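Local coordinates for thiamine-binding periplasmic protein (Escherichia coli, PDB 2QRY) that binds thiamine, thiamine phosphate and thiamine diphosphate with high affinity in the periplasm, as the solute-binding component of the ThiBPQ ABC transporter that imports thiamine, at residues Asn110-Trp115 against Tyr125-Phe130; Ser217-Pro222 against Thr300-Thr305. All blocks are in the same frame, centred on the assembly; numbering follows the deposited sequence.

The two interactions share one mixed sheet, and their centres lie about 9 Å apart. Along the chain they come in series: interaction 1 closes within strand 121-133 before interaction 2 opens at strand 214-218. These strands are antiparallel neighbours, and the probable hydrogen bonds from Ser-217 N to Ala-129 O (2.6 Å) and from Thr-219 N to Tyr-127 O (2.8 Å) join the two contacts directly. Each contact sets a loop, 110-115 or 300-305, against this part of the fold. Interaction 2 carries thiamine-binding residues; interaction 1 stands beside them, with the Tyr-127 side chain about 4 Å from that of Thr-219 and the Tyr-125 side chain about 9 Å from the bound ligand.

Interaction 1. Residues Asn110-Trp115 against Tyr125-Phe130; sequences NVPGGW and YGYFAF
A type II beta turn, Val-111 to Gly-114, in the loop between helix 90-96 and strand 121-133 packs against the strand through a proline-tyrosine CH-pi contact. The side chains of Pro-112 and Tyr-125 point at each other from the two sides of the contact, and the proline ring lies over one face of the phenol. Its CD stands 3.5 Å from the centroid of the Tyr-125 ring, only 5° off the ring normal, which places it over the centre. The neighbouring CG is shifted toward the hydroxyl end of the same face and comes within 3.3 Å of Tyr-125 CE1. The phenol is swung there by a first torsion that tucks CG in between N and C of its own backbone (chi1 71°).

Tyr-127, two residues along the strand, adds a lighter touch: its OH reaches to 3.9 Å from Pro-112 CG, although the side chain does not start out in the loop's direction. The turn is closed by the backbone bond from Gly-114 N to Val-111 O (2.8 Å), with Pro-112 at its second position. At the third, Gly-113 has a positive phi (89°), where a side chain would press on the preceding carbonyl O.

Outside the pair, the Tyr-125 ring also meets that of Tyr-285, and Asn-110 shares backbone hydrogen bonding with Val-287. Replacing Tyr-125 with an alanine would probably leave Pro-112 without the aromatic face it lies on and open a gap between turn and strand.

No hydrogen bond crosses between the two segments, and together they bury 162 Å². Their attachment therefore rests on dispersion and on the attraction of the C-H groups beside the proline nitrogen, probably somewhat polarised, for the electron-rich phenol face.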
loop_
_atom_site.group_PDB
_atom_site.type_symbol
_atom_site.label_atom_id
_atom_site.label_comp_id
_atom_site.label_asym_id
_atom_site.label_seq_id
_atom_site.Cartn_x
_atom_site.Cartn_y
_atom_site.Cartn_z
ATOM N N ASN A 110 -10.563 -11.574 6.734
ATOM C CA ASN A 110 -11.806 -11.011 6.210
ATOM C C ASN A 110 -11.494 -9.758 5.388
ATOM O O ASN A 110 -11.233 -8.685 5.933
ATOM C CB ASN A 110 -12.749 -10.674 7.366
ATOM C CG ASN A 110 -14.046 -10.061 6.895
ATOM O OD1 ASN A 110 -14.593 -10.461 5.868
ATOM N ND2 ASN A 110 -14.556 -9.093 7.650
ATOM N N VAL A 111 -11.540 -9.907 4.068
ATOM C CA VAL A 111 -11.214 -8.822 3.151
ATOM C C VAL A 111 -12.250 -8.620 2.046
ATOM O O VAL A 111 -12.894 -9.569 1.611
ATOM C CB VAL A 111 -9.833 -9.100 2.486
ATOM C CG1 VAL A 111 -9.586 -8.148 1.338
ATOM C CG2 VAL A 111 -8.736 -8.978 3.514
ATOM N N PRO A 112 -12.418 -7.370 1.579
ATOM C CA PRO A 112 -13.369 -7.033 0.518
ATOM C C PRO A 112 -13.062 -7.807 -0.760
ATOM O O PRO A 112 -11.946 -7.754 -1.273
ATOM C CB PRO A 112 -13.157 -5.534 0.334
ATOM C CG PRO A 112 -12.832 -5.083 1.707
ATOM C CD PRO A 112 -11.865 -6.144 2.184
ATOM N N GLY A 113 -14.061 -8.514 -1.277
ATOM C CA GLY A 113 -13.858 -9.290 -2.483
ATOM C C GLY A 113 -13.381 -10.679 -2.121
ATOM O O GLY A 113 -13.171 -11.523 -2.990
ATOM N N GLY A 114 -13.208 -10.916 -0.825
ATOM C CA GLY A 114 -12.757 -12.215 -0.365
ATOM C C GLY A 114 -11.271 -12.429 -0.563
ATOM O O GLY A 114 -10.557 -11.540 -1.031
ATOM N N TRP A 115 -10.799 -13.615 -0.207
ATOM C CA TRP A 115 -9.392 -13.926 -0.349
ATOM C C TRP A 115 -9.131 -15.420 -0.305
ATOM O O TRP A 115 -9.430 -16.086 0.684
ATOM C CB TRP A 115 -8.593 -13.222 0.748
ATOM C CG TRP A 115 -7.112 -13.365 0.593
ATOM C CD1 TRP A 115 -6.322 -14.371 1.083
ATOM C CD2 TRP A 115 -6.243 -12.488 -0.127
ATOM N NE1 TRP A 115 -5.017 -14.170 0.712
ATOM C CE2 TRP A 115 -4.938 -13.022 -0.033
ATOM C CE3 TRP A 115 -6.441 -11.300 -0.845
ATOM C CZ2 TRP A 115 -3.833 -12.407 -0.630
ATOM C CZ3 TRP A 115 -5.346 -10.690 -1.439
ATOM C CH2 TRP A 115 -4.058 -11.244 -1.327
ATOM N N TYR A 125 -6.076 -3.531 4.392
ATOM C CA TYR A 125 -6.514 -3.099 3.071
ATOM C C TYR A 125 -6.949 -1.641 3.086
ATOM O O TYR A 125 -7.182 -1.064 4.144
ATOM C CB TYR A 125 -7.656 -3.993 2.562
ATOM C CG TYR A 125 -8.981 -3.813 3.279
ATOM C CD1 TYR A 125 -9.945 -2.929 2.791
ATOM C CD2 TYR A 125 -9.269 -4.526 4.444
ATOM C CE1 TYR A 125 -11.164 -2.759 3.441
ATOM C CE2 TYR A 125 -10.489 -4.362 5.107
ATOM C CZ TYR A 125 -11.432 -3.478 4.597
ATOM O OH TYR A 125 -12.644 -3.320 5.233
ATOM N N GLY A 126 -7.037 -1.047 1.904
ATOM C CA GLY A 126 -7.436 0.341 1.815
ATOM C C GLY A 126 -7.760 0.746 0.395
ATOM O O GLY A 126 -7.821 -0.093 -0.508
ATOM N N TYR A 127 -7.961 2.043 0.196
ATOM C CA TYR A 127 -8.291 2.561 -1.115
ATOM C C TYR A 127 -7.439 3.778 -1.431
ATOM O O TYR A 127 -7.393 4.734 -0.658
ATOM C CB TYR A 127 -9.769 2.930 -1.156
ATOM C CG TYR A 127 -10.667 1.777 -0.772
ATOM C CD1 TYR A 127 -11.035 0.811 -1.712
ATOM C CD2 TYR A 127 -11.124 1.630 0.541
ATOM C CE1 TYR A 127 -11.840 -0.276 -1.355
ATOM C CE2 TYR A 127 -11.922 0.548 0.908
ATOM C CZ TYR A 127 -12.276 -0.400 -0.048
ATOM O OH TYR A 127 -13.069 -1.468 0.303
ATOM N N PHE A 128 -6.755 3.732 -2.570
ATOM C CA PHE A 128 -5.921 4.845 -2.982
ATOM C C PHE A 128 -6.812 6.039 -3.292
ATOM O O PHE A 128 -7.891 5.896 -3.872
ATOM C CB PHE A 128 -5.103 4.483 -4.225
ATOM C CG PHE A 128 -4.234 3.274 -4.047
ATOM C CD1 PHE A 128 -3.226 3.259 -3.085
ATOM C CD2 PHE A 128 -4.427 2.148 -4.840
ATOM C CE1 PHE A 128 -2.427 2.139 -2.917
ATOM C CE2 PHE A 128 -3.630 1.021 -4.681
ATOM C CZ PHE A 128 -2.628 1.014 -3.717
ATOM N N ALA A 129 -6.349 7.218 -2.902
ATOM C CA ALA A 129 -7.098 8.433 -3.141
ATOM C C ALA A 129 -6.180 9.643 -3.022
ATOM O O ALA A 129 -5.135 9.579 -2.373
ATOM C CB ALA A 129 -8.233 8.541 -2.134
ATOM N N PHE A 130 -6.572 10.743 -3.655
ATOM C CA PHE A 130 -5.788 11.955 -3.569
ATOM C C PHE A 130 -6.209 12.747 -2.347
ATOM O O PHE A 130 -7.390 13.034 -2.155
ATOM C CB PHE A 130 -5.957 12.806 -4.826
ATOM C CG PHE A 130 -5.211 12.281 -6.013
ATOM C CD1 PHE A 130 -5.808 11.383 -6.887
ATOM C CD2 PHE A 130 -3.910 12.687 -6.259
ATOM C CE1 PHE A 130 -5.112 10.898 -7.996
ATOM C CE2 PHE A 130 -3.207 12.204 -7.367
ATOM C CZ PHE A 130 -3.816 11.308 -8.233
#

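Interaction 2. Residues Ser217-Pro222 against Thr300-Thr305. With TPS (thiamin phosphate), chain E.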
loop_
_atom_site.group_PDB
_atom_site.type_symbol
_atom_site.label_atom_id
_atom_site.label_comp_id
_atom_site.label_asym_id
_atom_site.label_seq_id
_atom_site.Cartn_x
_atom_site.Cartn_y
_atom_site.Cartn_z
ATOM N N SER A 217 -2.547 9.182 -2.017
ATOM C CA SER A 217 -2.407 8.516 -0.725
ATOM C C SER A 217 -3.575 7.546 -0.501
ATOM O O SER A 217 -3.934 6.799 -1.413
ATOM C CB SER A 217 -2.337 9.553 0.404
ATOM O OG SER A 217 -1.823 8.978 1.595
ATOM N N TYR A 218 -4.177 7.564 0.688
ATOM C CA TYR A 218 -5.283 6.653 0.991
ATOM C C TYR A 218 -6.537 7.295 1.589
ATOM O O TYR A 218 -6.457 8.329 2.254
ATOM C CB TYR A 218 -4.811 5.565 1.949
ATOM C CG TYR A 218 -3.784 4.624 1.368
ATOM C CD1 TYR A 218 -2.444 4.994 1.280
ATOM C CD2 TYR A 218 -4.150 3.346 0.937
ATOM C CE1 TYR A 218 -1.491 4.113 0.788
ATOM C CE2 TYR A 218 -3.201 2.456 0.433
ATOM C CZ TYR A 218 -1.875 2.848 0.366
ATOM O OH TYR A 218 -0.928 1.982 -0.115
ATOM N N THR A 219 -7.691 6.659 1.378
ATOM C CA THR A 219 -8.948 7.188 1.909
ATOM C C THR A 219 -8.890 7.290 3.424
ATOM O O THR A 219 -9.696 7.982 4.029
ATOM C CB THR A 219 -10.173 6.295 1.562
ATOM O OG1 THR A 219 -9.956 4.959 2.042
ATOM C CG2 THR A 219 -10.417 6.276 0.065
ATOM N N THR A 220 -7.926 6.597 4.021
ATOM C CA THR A 220 -7.760 6.570 5.469
ATOM C C THR A 220 -6.705 7.546 5.997
ATOM O O THR A 220 -6.545 7.703 7.211
ATOM C CB THR A 220 -7.387 5.142 5.946
ATOM O OG1 THR A 220 -6.355 4.610 5.100
ATOM C CG2 THR A 220 -8.614 4.216 5.906
ATOM N N SER A 221 -5.987 8.207 5.097
ATOM C CA SER A 221 -4.954 9.136 5.532
ATOM C C SER A 221 -5.478 10.249 6.442
ATOM O O SER A 221 -4.792 10.665 7.375
ATOM C CB SER A 221 -4.240 9.747 4.320
ATOM O OG SER A 221 -3.518 8.754 3.616
ATOM N N PRO A 222 -6.697 10.750 6.186
ATOM C CA PRO A 222 -7.186 11.820 7.065
ATOM C C PRO A 222 -7.268 11.387 8.523
ATOM O O PRO A 222 -7.080 12.197 9.432
ATOM C CB PRO A 222 -8.553 12.154 6.477
ATOM C CG PRO A 222 -8.353 11.884 4.990
ATOM C CD PRO A 222 -7.581 10.570 5.019
ATOM N N THR A 300 -14.634 8.455 4.321
ATOM C CA THR A 300 -15.596 8.049 3.317
ATOM C C THR A 300 -15.180 6.731 2.678
ATOM O O THR A 300 -14.049 6.584 2.215
ATOM C CB THR A 300 -15.750 9.098 2.202
ATOM O OG1 THR A 300 -16.277 10.310 2.752
ATOM C CG2 THR A 300 -16.710 8.590 1.131
ATOM N N LYS A 301 -16.100 5.771 2.682
ATOM C CA LYS A 301 -15.881 4.463 2.074
ATOM C C LYS A 301 -16.302 4.604 0.615
ATOM O O LYS A 301 -17.466 4.878 0.325
ATOM C CB LYS A 301 -16.761 3.406 2.746
ATOM C CG LYS A 301 -16.228 2.830 4.049
ATOM C CD LYS A 301 -15.283 1.658 3.789
ATOM C CE LYS A 301 -14.902 0.942 5.085
ATOM N NZ LYS A 301 -14.031 -0.248 4.832
ATOM N N PRO A 302 -15.365 4.432 -0.326
ATOM C CA PRO A 302 -15.799 4.572 -1.718
ATOM C C PRO A 302 -16.854 3.521 -2.071
ATOM O O PRO A 302 -16.725 2.351 -1.709
ATOM C CB PRO A 302 -14.499 4.404 -2.502
ATOM C CG PRO A 302 -13.696 3.493 -1.626
ATOM C CD PRO A 302 -13.951 4.033 -0.242
ATOM N N ALA A 303 -17.907 3.952 -2.758
ATOM C CA ALA A 303 -18.979 3.043 -3.147
ATOM C C ALA A 303 -18.428 1.937 -4.038
ATOM O O ALA A 303 -18.371 0.773 -3.641
ATOM C CB ALA A 303 -20.066 3.807 -3.887
ATOM N N THR A 304 -18.024 2.327 -5.241
ATOM C CA THR A 304 -17.476 1.414 -6.231
ATOM C C THR A 304 -15.992 1.132 -6.006
ATOM O O THR A 304 -15.193 2.052 -5.825
ATOM C CB THR A 304 -17.654 1.989 -7.649
ATOM O OG1 THR A 304 -19.050 2.061 -7.966
ATOM C CG2 THR A 304 -16.935 1.123 -8.671
ATOM N N THR A 305 -15.641 -0.149 -6.019
ATOM C CA THR A 305 -14.265 -0.590 -5.842
ATOM C C THR A 305 -13.729 -1.106 -7.180
ATOM O O THR A 305 -14.433 -1.802 -7.906
ATOM C CB THR A 305 -14.182 -1.710 -4.784
ATOM O OG1 THR A 305 -14.295 -1.136 -3.475
ATOM C CG2 THR A 305 -12.872 -2.473 -4.900
HETATM C CM2 TPS E . -1.060 9.304 7.054
HETATM N N3 TPS E . 0.451 3.771 3.844
HETATM C C2 TPS E . 1.254 4.785 3.587
HETATM S S1 TPS E . 2.350 4.167 2.409
HETATM C C5 TPS E . 1.681 2.533 2.291
HETATM C C4 TPS E . 0.642 2.588 3.195
HETATM C CM4 TPS E . -0.245 1.371 3.433
HETATM C C6 TPS E . 2.216 1.472 1.381
HETATM C C7 TPS E . 3.440 2.179 0.800
HETATM O O7 TPS E . 4.151 1.418 -0.169
HETATM N N1A TPS E . -1.749 7.529 5.496
HETATM C C2A TPS E . -0.946 7.905 6.496
HETATM N N3A TPS E . -0.046 7.066 7.005
HETATM C C4A TPS E . 0.090 5.808 6.533
HETATM N N4A TPS E . 1.037 4.960 7.079
HETATM C C5A TPS E . -0.752 5.369 5.462
HETATM C C6A TPS E . -1.683 6.298 4.966
HETATM C C7A TPS E . -0.672 3.951 4.848
HETATM P P1 TPS E . 5.396 2.332 -0.642
HETATM O O1 TPS E . 4.869 3.708 -1.137
HETATM O O2 TPS E . 6.257 1.603 -1.753
HETATM O O3 TPS E . 6.305 2.580 0.581
HETATM O O HOH W 1 -11.748 9.418 3.633
HETATM O O HOH W 2 -12.381 4.613 3.238
#
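Thiamine-binding residues 218-221 form a type I beta turn between strand 214-218 and helix 221-229, and loop 300-305 packs against this turn on Thr-219. There the methyl CG2 of Thr-219 and CD of Pro-302 meet tip to tip at 4.2 Å, while Thr-219 CB lies 3.9 Å from the carbonyl O of Thr-300.

Polar contact runs through two waters. One donates to Thr-219 O and accepts from Thr-300 N, linking backbone to backbone. The second donates to Thr-300 O at 2.8 Å and is hydrogen-bonded to Thr-219 OG1 at 2.7 Å. The Thr-219 torsion divides the work: chi1 57° turns OG1 to the water and leaves the methyl anti to C, facing the proline.

Within these segments, Ser-221 and Tyr-218 meet the ligand. Ser-221 OG donates to N1A of the thiamin phosphate pyrimidine at 2.9 Å, and itself accepts from Ser-217 OG at 2.6 Å and from Tyr-218 N, the latter with an N-H...O angle of 150°. With two donors pointing at it, the hydroxyl is likely to keep its own proton directed at N1A. The Tyr-218 ring lies obliquely beside the thiazolium, with CE1 3.6 Å from C4 of the ligand. Trp-200, whose backbone N also bonds the ligand, is hydrogen-bonded through NE1 to Ser-217 OG, and Gln-246 OE1 is hydrogen-bonded to Tyr-218 OH.

Thr-219 thus meets loop 300-305 mainly through water, which supplies partners to both Thr-300 N and Thr-300 O, while direct contact between the segments is small, with 91 Å² buried, and largely apolar.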